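Local coordinates for peroxinectin A (Dictyostelium discoideum, PDB 6ERC), which oxidises phenolic donors with hydrogen peroxide and, as a secreted haem peroxidase, also turns over iodide and thiocyanate, at residues Glu354-Tyr359 with Glu442-Gly447; Asp434-Gly439 with Gln452-Ile457. One frame throughout, in Å; residues are numbered along the deposited sequence.

Overall arrangement
Contact 1 (354-359 with 442-447) and contact 2 (434-439 with 452-457) lie side by side, their centres about 11 Å apart, and their segments alternate along the chain. The helix that begins in 434-439 runs on to residue 441 and hands over to the loop 442-447, which leads to the helix starting at 452. Glu442 links the two contacts: its OE2 approaches Thr453 OG1, a probable hydrogen bond whose modelled 2.4 Å is doubtfully short. Both lie near the haem: the side chain of Ile356 is about 7 Å from it and that of Tyr436 about 8 Å. Contact 1 supplies three of the four calcium-binding residues, the ion lying about 9 Å from the side chain of Tyr436.

Contact 1: Glu354-Tyr359 with Glu442-Gly447; sequences ENIDIY and EDHMEG. With CA (calcium ion), chain G.
With CG anti to its carbonyl carbon (chi1 -64°), His444 sends its imidazole straight at the backbone of Ile356, while Asn355 brings OD1 up from the opposite direction. The imidazole donates from NE2 to Ile356 O at 2.8 Å, moderately bent at 148°. The carbonyl oxygen lies close to the ring plane and takes the N-H on a lone pair in its own carbonyl plane. The second ring nitrogen, ND1, is hydrogen-bonded to OE2 of Glu66, so both nitrogens are engaged, which fixes the ring's rotation. Asn355 OD1 rests near the ring edge, 3.9 Å from His444 CE1, but its polar partner is the backbone N of Lys65; the amide plane is turned well away from the imidazole.

Behind this carbonyl lies a calcium-binding loop, between helices 342-350 and 362-365. Asn355 O, Asp357 OD1 and Tyr359 O each bind calcium at 2.4 Å; two waters and two atoms from elsewhere in the structure, Ser306 OG among them, complete the shell. Asp357 has its CG wedged between backbone N and carbonyl carbon (chi1 47°), which carries OD1 to the metal. The same oxygen accepts from Tyr359 N at 3.2 Å, closing an Asx turn, with the N-H arriving from above the carboxylate plane. OD2 takes a 3.3 Å hydrogen bond from Asn355 ND2, which approaches from the other face of the carboxylate, so the amide that faces His444 with its oxygen steadies the metal-binding carboxylate with its nitrogen. Ile356, meanwhile, packs its side chain on Phe303 and Leu440.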
ATOM      1  N   GLU A 354     -12.782   0.760   9.560  1.00 55.90           N
ATOM      2  CA  GLU A 354     -13.990   0.913   8.766  1.00 55.75           C
ATOM      3  C   GLU A 354     -14.206  -0.318   7.887  1.00 55.51           C
ATOM      4  O   GLU A 354     -13.288  -1.104   7.640  1.00 54.54           O
ATOM      5  CB  GLU A 354     -13.876   2.178   7.913  1.00 54.69           C
ATOM      6  CG  GLU A 354     -15.188   2.795   7.480  1.00 57.71           C
ATOM      7  CD  GLU A 354     -16.095   3.143   8.637  1.00 58.34           C
ATOM      8  OE1 GLU A 354     -15.687   3.986   9.465  1.00 58.68           O
ATOM      9  OE2 GLU A 354     -17.206   2.572   8.718  1.00 56.72           O
ATOM     10  N   ASN A 355     -15.439  -0.483   7.414  1.00 57.74           N
ATOM     11  CA  ASN A 355     -15.780  -1.640   6.600  1.00 56.92           C
ATOM     12  C   ASN A 355     -15.287  -1.460   5.170  1.00 55.15           C
ATOM     13  O   ASN A 355     -15.175  -0.340   4.664  1.00 54.57           O
ATOM     14  CB  ASN A 355     -17.289  -1.866   6.593  1.00 57.18           C
ATOM     15  CG  ASN A 355     -17.666  -3.272   6.176  1.00 57.64           C
ATOM     16  OD1 ASN A 355     -17.161  -4.252   6.723  1.00 59.03           O
ATOM     17  ND2 ASN A 355     -18.554  -3.378   5.200  1.00 58.71           N
ATOM     18  N   ILE A 356     -14.995  -2.579   4.515  1.00 56.27           N
ATOM     19  CA  ILE A 356     -14.559  -2.571   3.124  1.00 57.34           C
ATOM     20  C   ILE A 356     -15.806  -2.667   2.258  1.00 59.02           C
ATOM     21  O   ILE A 356     -16.429  -3.727   2.155  1.00 59.87           O
ATOM     22  CB  ILE A 356     -13.577  -3.708   2.825  1.00 56.88           C
ATOM     23  CG1 ILE A 356     -12.273  -3.483   3.590  1.00 56.42           C
ATOM     24  CG2 ILE A 356     -13.284  -3.775   1.327  1.00 55.07           C
ATOM     25  CD1 ILE A 356     -11.469  -4.738   3.817  1.00 55.15           C
ATOM     26  N   ASP A 357     -16.163  -1.555   1.634  1.00 58.11           N
ATOM     27  CA  ASP A 357     -17.401  -1.430   0.886  1.00 57.94           C
ATOM     28  C   ASP A 357     -17.237  -0.243  -0.056  1.00 57.87           C
ATOM     29  O   ASP A 357     -16.137   0.296  -0.209  1.00 57.67           O
ATOM     30  CB  ASP A 357     -18.578  -1.282   1.851  1.00 58.14           C
ATOM     31  CG  ASP A 357     -18.309  -0.257   2.928  1.00 56.41           C
ATOM     32  OD1 ASP A 357     -17.479   0.646   2.694  1.00 54.47           O
ATOM     33  OD2 ASP A 357     -18.914  -0.361   4.012  1.00 57.54           O
ATOM     34  N   ILE A 358     -18.330   0.174  -0.693  1.00 60.28           N
ATOM     35  CA  ILE A 358     -18.224   1.264  -1.654  1.00 60.07           C
ATOM     36  C   ILE A 358     -17.925   2.597  -0.981  1.00 58.90           C
ATOM     37  O   ILE A 358     -17.538   3.550  -1.663  1.00 58.85           O
ATOM     38  CB  ILE A 358     -19.511   1.370  -2.493  1.00 58.37           C
ATOM     39  CG1 ILE A 358     -20.727   1.611  -1.594  1.00 59.39           C
ATOM     40  CG2 ILE A 358     -19.691   0.112  -3.330  1.00 58.55           C
ATOM     41  CD1 ILE A 358     -21.975   2.007  -2.350  1.00 60.69           C
ATOM     42  N   TYR A 359     -18.074   2.693   0.336  1.00 57.68           N
ATOM     43  CA  TYR A 359     -18.012   3.976   1.020  1.00 58.12           C
ATOM     44  C   TYR A 359     -16.602   4.319   1.469  1.00 56.50           C
ATOM     45  O   TYR A 359     -15.875   3.472   1.994  1.00 56.90           O
ATOM     46  CB  TYR A 359     -18.945   3.963   2.221  1.00 57.72           C
ATOM     47  CG  TYR A 359     -20.305   3.489   1.829  1.00 58.80           C
ATOM     48  CD1 TYR A 359     -21.170   4.326   1.149  1.00 59.48           C
ATOM     49  CD2 TYR A 359     -20.712   2.192   2.099  1.00 57.86           C
ATOM     50  CE1 TYR A 359     -22.414   3.898   0.767  1.00 58.76           C
ATOM     51  CE2 TYR A 359     -21.957   1.751   1.719  1.00 60.00           C
ATOM     52  CZ  TYR A 359     -22.803   2.608   1.053  1.00 59.33           C
ATOM     53  OH  TYR A 359     -24.050   2.173   0.677  1.00 60.61           O
ATOM     54  N   GLU A 442     -19.058  -6.168  -3.935  1.00 57.68           N
ATOM     55  CA  GLU A 442     -19.338  -7.580  -3.731  1.00 58.17           C
ATOM     56  C   GLU A 442     -19.457  -7.907  -2.247  1.00 58.74           C
ATOM     57  O   GLU A 442     -18.929  -7.206  -1.378  1.00 58.10           O
ATOM     58  CB  GLU A 442     -18.239  -8.442  -4.355  1.00 57.54           C
ATOM     59  CG  GLU A 442     -18.167  -8.355  -5.869  1.00 58.35           C
ATOM     60  CD  GLU A 442     -17.044  -9.187  -6.455  1.00 56.80           C
ATOM     61  OE1 GLU A 442     -16.252  -9.760  -5.676  1.00 55.05           O
ATOM     62  OE2 GLU A 442     -16.959  -9.268  -7.699  1.00 55.71           O
ATOM     63  N   ASP A 443     -20.167  -8.995  -1.964  1.00 60.54           N
ATOM     64  CA  ASP A 443     -20.192  -9.547  -0.618  1.00 60.76           C
ATOM     65  C   ASP A 443     -18.842 -10.178  -0.295  1.00 59.41           C
ATOM     66  O   ASP A 443     -18.188 -10.760  -1.164  1.00 58.49           O
ATOM     67  CB  ASP A 443     -21.304 -10.588  -0.491  1.00 60.56           C
ATOM     68  CG  ASP A 443     -22.656 -10.047  -0.908  1.00 61.92           C
ATOM     69  OD1 ASP A 443     -22.955  -8.879  -0.584  1.00 61.47           O
ATOM     70  OD2 ASP A 443     -23.415 -10.790  -1.565  1.00 62.77           O
ATOM     71  N   HIS A 444     -18.424 -10.058   0.961  1.00 59.14           N
ATOM     72  CA  HIS A 444     -17.139 -10.606   1.372  1.00 59.74           C
ATOM     73  C   HIS A 444     -17.165 -12.130   1.338  1.00 59.39           C
ATOM     74  O   HIS A 444     -18.139 -12.762   1.756  1.00 59.81           O
ATOM     75  CB  HIS A 444     -16.779 -10.127   2.777  1.00 59.08           C
ATOM     76  CG  HIS A 444     -16.567  -8.649   2.876  1.00 59.34           C
ATOM     77  ND1 HIS A 444     -16.464  -7.992   4.084  1.00 59.28           N
ATOM     78  CD2 HIS A 444     -16.436  -7.700   1.919  1.00 59.39           C
ATOM     79  CE1 HIS A 444     -16.281  -6.701   3.866  1.00 59.18           C
ATOM     80  NE2 HIS A 444     -16.260  -6.498   2.561  1.00 59.24           N
ATOM     81  N   MET A 445     -16.081 -12.718   0.838  1.00 58.70           N
ATOM     82  CA  MET A 445     -15.941 -14.167   0.853  1.00 59.18           C
ATOM     83  C   MET A 445     -15.962 -14.681   2.287  1.00 60.14           C
ATOM     84  O   MET A 445     -15.547 -13.992   3.223  1.00 60.64           O
ATOM     85  CB  MET A 445     -14.637 -14.581   0.170  1.00 57.73           C
ATOM     86  CG  MET A 445     -14.639 -14.387  -1.332  1.00 58.28           C
ATOM     87  SD  MET A 445     -15.101 -15.888  -2.224  1.00 60.19           S
ATOM     88  CE  MET A 445     -13.558 -16.797  -2.172  1.00 56.98           C
ATOM     89  N   GLU A 446     -16.451 -15.909   2.455  1.00 62.12           N
ATOM     90  CA  GLU A 446     -16.533 -16.506   3.783  1.00 62.99           C
ATOM     91  C   GLU A 446     -15.154 -16.529   4.428  1.00 61.37           C
ATOM     92  O   GLU A 446     -14.196 -17.054   3.853  1.00 61.06           O
ATOM     93  CB  GLU A 446     -17.109 -17.919   3.697  1.00 64.04           C
ATOM     94  CG  GLU A 446     -17.326 -18.580   5.054  1.00 64.22           C
ATOM     95  CD  GLU A 446     -18.186 -19.831   4.975  1.00 66.11           C
ATOM     96  OE1 GLU A 446     -18.584 -20.220   3.855  1.00 66.82           O
ATOM     97  OE2 GLU A 446     -18.472 -20.423   6.037  1.00 67.27           O
ATOM     98  N   GLY A 447     -15.053 -15.945   5.619  1.00 60.49           N
ATOM     99  CA  GLY A 447     -13.784 -15.848   6.303  1.00 60.46           C
ATOM    100  C   GLY A 447     -12.849 -14.793   5.762  1.00 59.27           C
ATOM    101  O   GLY A 447     -11.705 -14.710   6.222  1.00 59.42           O
TER
HETATM  102 CA    CA G 605     -15.673   1.814   3.665  1.00 47.37          CA
HETATM  103  O   HOH W   1     -17.436   1.713   5.215  1.00 42.87           O
HETATM  104  O   HOH W   2     -15.470   3.910   4.772  1.00 42.47           O

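Contact 2: Asp434-Gly439 with Gln452-Ile457; sequences DSYVGG and QTFYLI
An aromatic ring lying on a glycine joins two consecutive helices, 435-441 and 452-467, in the buried interior of the haem peroxidase domain. Phe454, its CG anti to the carbonyl carbon (chi1 -76°), swings its ring across to helix 435-441 and lays one face over Gly439, whose CA sits 3.9 Å from the ring centroid and 21° off the normal, a CH-pi contact displaced toward the rim. A CB on Gly439 would run into Phe454 CE1. CZ at the far end of the ring lies 3.5 Å from Tyr436 O and 4.2 Å from Tyr436 CD1, the two aromatic side chains crossing obliquely. The N-to-C directions of the short helical segments are 112° apart, their axes 9.7 Å from each other at closest. At the foot of the ring a water links the backbones, donating to Gly439 O at 2.7 Å and accepting from Phe454 N at 3.1 Å. With Phe454 cut back to an alanine, a gap would probably open over Gly439 and beside Tyr436, removing the main packing between these two segments. Helix 294-300 adjoins both partners through Thr299, which touches Phe454, Tyr436 and Ser435; Tyr436 also packs on helix 379-390, and helix 395-401 meets Ser435 and Ile457 through Leu398.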
ATOM      1  N   ASP A 434     -17.119   0.021 -13.344  1.00 56.60           N
ATOM      2  CA  ASP A 434     -15.674  -0.013 -13.160  1.00 58.47           C
ATOM      3  C   ASP A 434     -15.293  -1.172 -12.243  1.00 56.48           C
ATOM      4  O   ASP A 434     -15.915  -1.374 -11.196  1.00 55.99           O
ATOM      5  CB  ASP A 434     -15.180   1.307 -12.568  1.00 57.66           C
ATOM      6  CG  ASP A 434     -14.994   2.387 -13.614  1.00 57.11           C
ATOM      7  OD1 ASP A 434     -14.215   2.161 -14.563  1.00 56.93           O
ATOM      8  OD2 ASP A 434     -15.623   3.458 -13.490  1.00 57.64           O
ATOM      9  N   SER A 435     -14.265  -1.931 -12.633  1.00 55.31           N
ATOM     10  CA  SER A 435     -13.843  -3.075 -11.829  1.00 55.13           C
ATOM     11  C   SER A 435     -13.623  -2.683 -10.373  1.00 54.46           C
ATOM     12  O   SER A 435     -13.949  -3.450  -9.460  1.00 53.68           O
ATOM     13  CB  SER A 435     -12.567  -3.685 -12.412  1.00 54.68           C
ATOM     14  OG  SER A 435     -12.848  -4.425 -13.586  1.00 54.94           O
ATOM     15  N   TYR A 436     -13.081  -1.487 -10.137  1.00 55.85           N
ATOM     16  CA  TYR A 436     -12.787  -1.060  -8.772  1.00 55.87           C
ATOM     17  C   TYR A 436     -14.059  -0.963  -7.935  1.00 56.70           C
ATOM     18  O   TYR A 436     -14.110  -1.469  -6.807  1.00 56.18           O
ATOM     19  CB  TYR A 436     -12.048   0.276  -8.796  1.00 55.46           C
ATOM     20  CG  TYR A 436     -11.697   0.806  -7.424  1.00 56.64           C
ATOM     21  CD1 TYR A 436     -10.944   0.049  -6.535  1.00 55.79           C
ATOM     22  CD2 TYR A 436     -12.107   2.071  -7.024  1.00 57.74           C
ATOM     23  CE1 TYR A 436     -10.619   0.533  -5.281  1.00 56.06           C
ATOM     24  CE2 TYR A 436     -11.786   2.563  -5.774  1.00 58.02           C
ATOM     25  CZ  TYR A 436     -11.041   1.792  -4.908  1.00 57.09           C
ATOM     26  OH  TYR A 436     -10.722   2.284  -3.665  1.00 56.90           O
ATOM     27  N   VAL A 437     -15.102  -0.320  -8.468  1.00 57.25           N
ATOM     28  CA  VAL A 437     -16.326  -0.161  -7.689  1.00 57.28           C
ATOM     29  C   VAL A 437     -17.073  -1.485  -7.608  1.00 55.79           C
ATOM     30  O   VAL A 437     -17.725  -1.779  -6.598  1.00 55.22           O
ATOM     31  CB  VAL A 437     -17.225   0.956  -8.270  1.00 57.08           C
ATOM     32  CG1 VAL A 437     -16.403   2.188  -8.667  1.00 56.62           C
ATOM     33  CG2 VAL A 437     -18.051   0.461  -9.444  1.00 58.51           C
ATOM     34  N   GLY A 438     -16.992  -2.305  -8.654  1.00 55.20           N
ATOM     35  CA  GLY A 438     -17.690  -3.579  -8.636  1.00 56.78           C
ATOM     36  C   GLY A 438     -17.139  -4.520  -7.582  1.00 56.34           C
ATOM     37  O   GLY A 438     -17.890  -5.080  -6.778  1.00 55.45           O
ATOM     38  N   GLY A 439     -15.816  -4.704  -7.569  1.00 56.69           N
ATOM     39  CA  GLY A 439     -15.209  -5.577  -6.578  1.00 55.39           C
ATOM     40  C   GLY A 439     -15.493  -5.127  -5.159  1.00 54.86           C
ATOM     41  O   GLY A 439     -15.705  -5.950  -4.267  1.00 54.39           O
ATOM     42  N   GLN A 452     -15.196 -11.849  -3.864  1.00 55.45           N
ATOM     43  CA  GLN A 452     -14.607 -12.922  -4.656  1.00 54.40           C
ATOM     44  C   GLN A 452     -13.576 -12.381  -5.638  1.00 54.40           C
ATOM     45  O   GLN A 452     -12.477 -12.930  -5.767  1.00 54.89           O
ATOM     46  CB  GLN A 452     -15.709 -13.677  -5.397  1.00 56.84           C
ATOM     47  CG  GLN A 452     -15.224 -14.887  -6.172  1.00 57.02           C
ATOM     48  CD  GLN A 452     -16.283 -15.433  -7.105  1.00 58.05           C
ATOM     49  OE1 GLN A 452     -16.971 -14.676  -7.792  1.00 57.00           O
ATOM     50  NE2 GLN A 452     -16.422 -16.753  -7.133  1.00 58.42           N
ATOM     51  N   THR A 453     -13.915 -11.303  -6.346  1.00 55.18           N
ATOM     52  CA  THR A 453     -13.020 -10.785  -7.375  1.00 55.70           C
ATOM     53  C   THR A 453     -11.705 -10.313  -6.767  1.00 54.17           C
ATOM     54  O   THR A 453     -10.624 -10.772  -7.155  1.00 53.54           O
ATOM     55  CB  THR A 453     -13.706  -9.652  -8.139  1.00 53.66           C
ATOM     56  OG1 THR A 453     -14.940 -10.129  -8.684  1.00 56.10           O
ATOM     57  CG2 THR A 453     -12.819  -9.156  -9.271  1.00 53.70           C
ATOM     58  N   PHE A 454     -11.776  -9.383  -5.814  1.00 52.30           N
ATOM     59  CA  PHE A 454     -10.562  -8.901  -5.165  1.00 53.28           C
ATOM     60  C   PHE A 454      -9.814 -10.042  -4.483  1.00 52.67           C
ATOM     61  O   PHE A 454      -8.579 -10.079  -4.490  1.00 51.64           O
ATOM     62  CB  PHE A 454     -10.911  -7.802  -4.158  1.00 53.54           C
ATOM     63  CG  PHE A 454     -11.236  -6.466  -4.784  1.00 52.50           C
ATOM     64  CD1 PHE A 454     -11.312  -6.315  -6.161  1.00 52.77           C
ATOM     65  CD2 PHE A 454     -11.449  -5.355  -3.985  1.00 52.42           C
ATOM     66  CE1 PHE A 454     -11.600  -5.084  -6.721  1.00 52.99           C
ATOM     67  CE2 PHE A 454     -11.738  -4.125  -4.542  1.00 53.00           C
ATOM     68  CZ  PHE A 454     -11.814  -3.990  -5.911  1.00 53.34           C
ATOM     69  N   TYR A 455     -10.548 -10.987  -3.893  1.00 53.15           N
ATOM     70  CA  TYR A 455      -9.919 -12.153  -3.280  1.00 52.89           C
ATOM     71  C   TYR A 455      -9.013 -12.871  -4.273  1.00 53.61           C
ATOM     72  O   TYR A 455      -7.864 -13.206  -3.960  1.00 51.81           O
ATOM     73  CB  TYR A 455     -11.003 -13.097  -2.760  1.00 54.51           C
ATOM     74  CG  TYR A 455     -10.502 -14.334  -2.056  1.00 53.85           C
ATOM     75  CD1 TYR A 455     -10.047 -15.433  -2.773  1.00 53.61           C
ATOM     76  CD2 TYR A 455     -10.514 -14.416  -0.672  1.00 55.02           C
ATOM     77  CE1 TYR A 455      -9.602 -16.568  -2.131  1.00 54.80           C
ATOM     78  CE2 TYR A 455     -10.070 -15.548  -0.021  1.00 55.18           C
ATOM     79  CZ  TYR A 455      -9.617 -16.622  -0.754  1.00 55.78           C
ATOM     80  OH  TYR A 455      -9.176 -17.754  -0.107  1.00 56.35           O
ATOM     81  N   LEU A 456      -9.518 -13.112  -5.485  1.00 54.34           N
ATOM     82  CA  LEU A 456      -8.756 -13.873  -6.469  1.00 53.93           C
ATOM     83  C   LEU A 456      -7.505 -13.119  -6.905  1.00 53.67           C
ATOM     84  O   LEU A 456      -6.436 -13.720  -7.059  1.00 54.38           O
ATOM     85  CB  LEU A 456      -9.643 -14.195  -7.672  1.00 54.36           C
ATOM     86  CG  LEU A 456      -9.158 -15.296  -8.619  1.00 54.53           C
ATOM     87  CD1 LEU A 456     -10.347 -15.955  -9.299  1.00 55.60           C
ATOM     88  CD2 LEU A 456      -8.188 -14.756  -9.660  1.00 53.90           C
ATOM     89  N   ILE A 457      -7.614 -11.804  -7.108  1.00 51.48           N
ATOM     90  CA  ILE A 457      -6.462 -11.029  -7.558  1.00 50.39           C
ATOM     91  C   ILE A 457      -5.398 -10.975  -6.469  1.00 51.32           C
ATOM     92  O   ILE A 457      -4.197 -11.092  -6.747  1.00 49.16           O
ATOM     93  CB  ILE A 457      -6.910  -9.619  -7.989  1.00 50.94           C
ATOM     94  CG1 ILE A 457      -7.914  -9.707  -9.142  1.00 53.49           C
ATOM     95  CG2 ILE A 457      -5.708  -8.776  -8.411  1.00 50.08           C
ATOM     96  CD1 ILE A 457      -8.697  -8.435  -9.376  1.00 51.66           C
TER
HETATM   97  O   HOH W   3     -14.477  -8.304  -4.833  1.00 49.35           O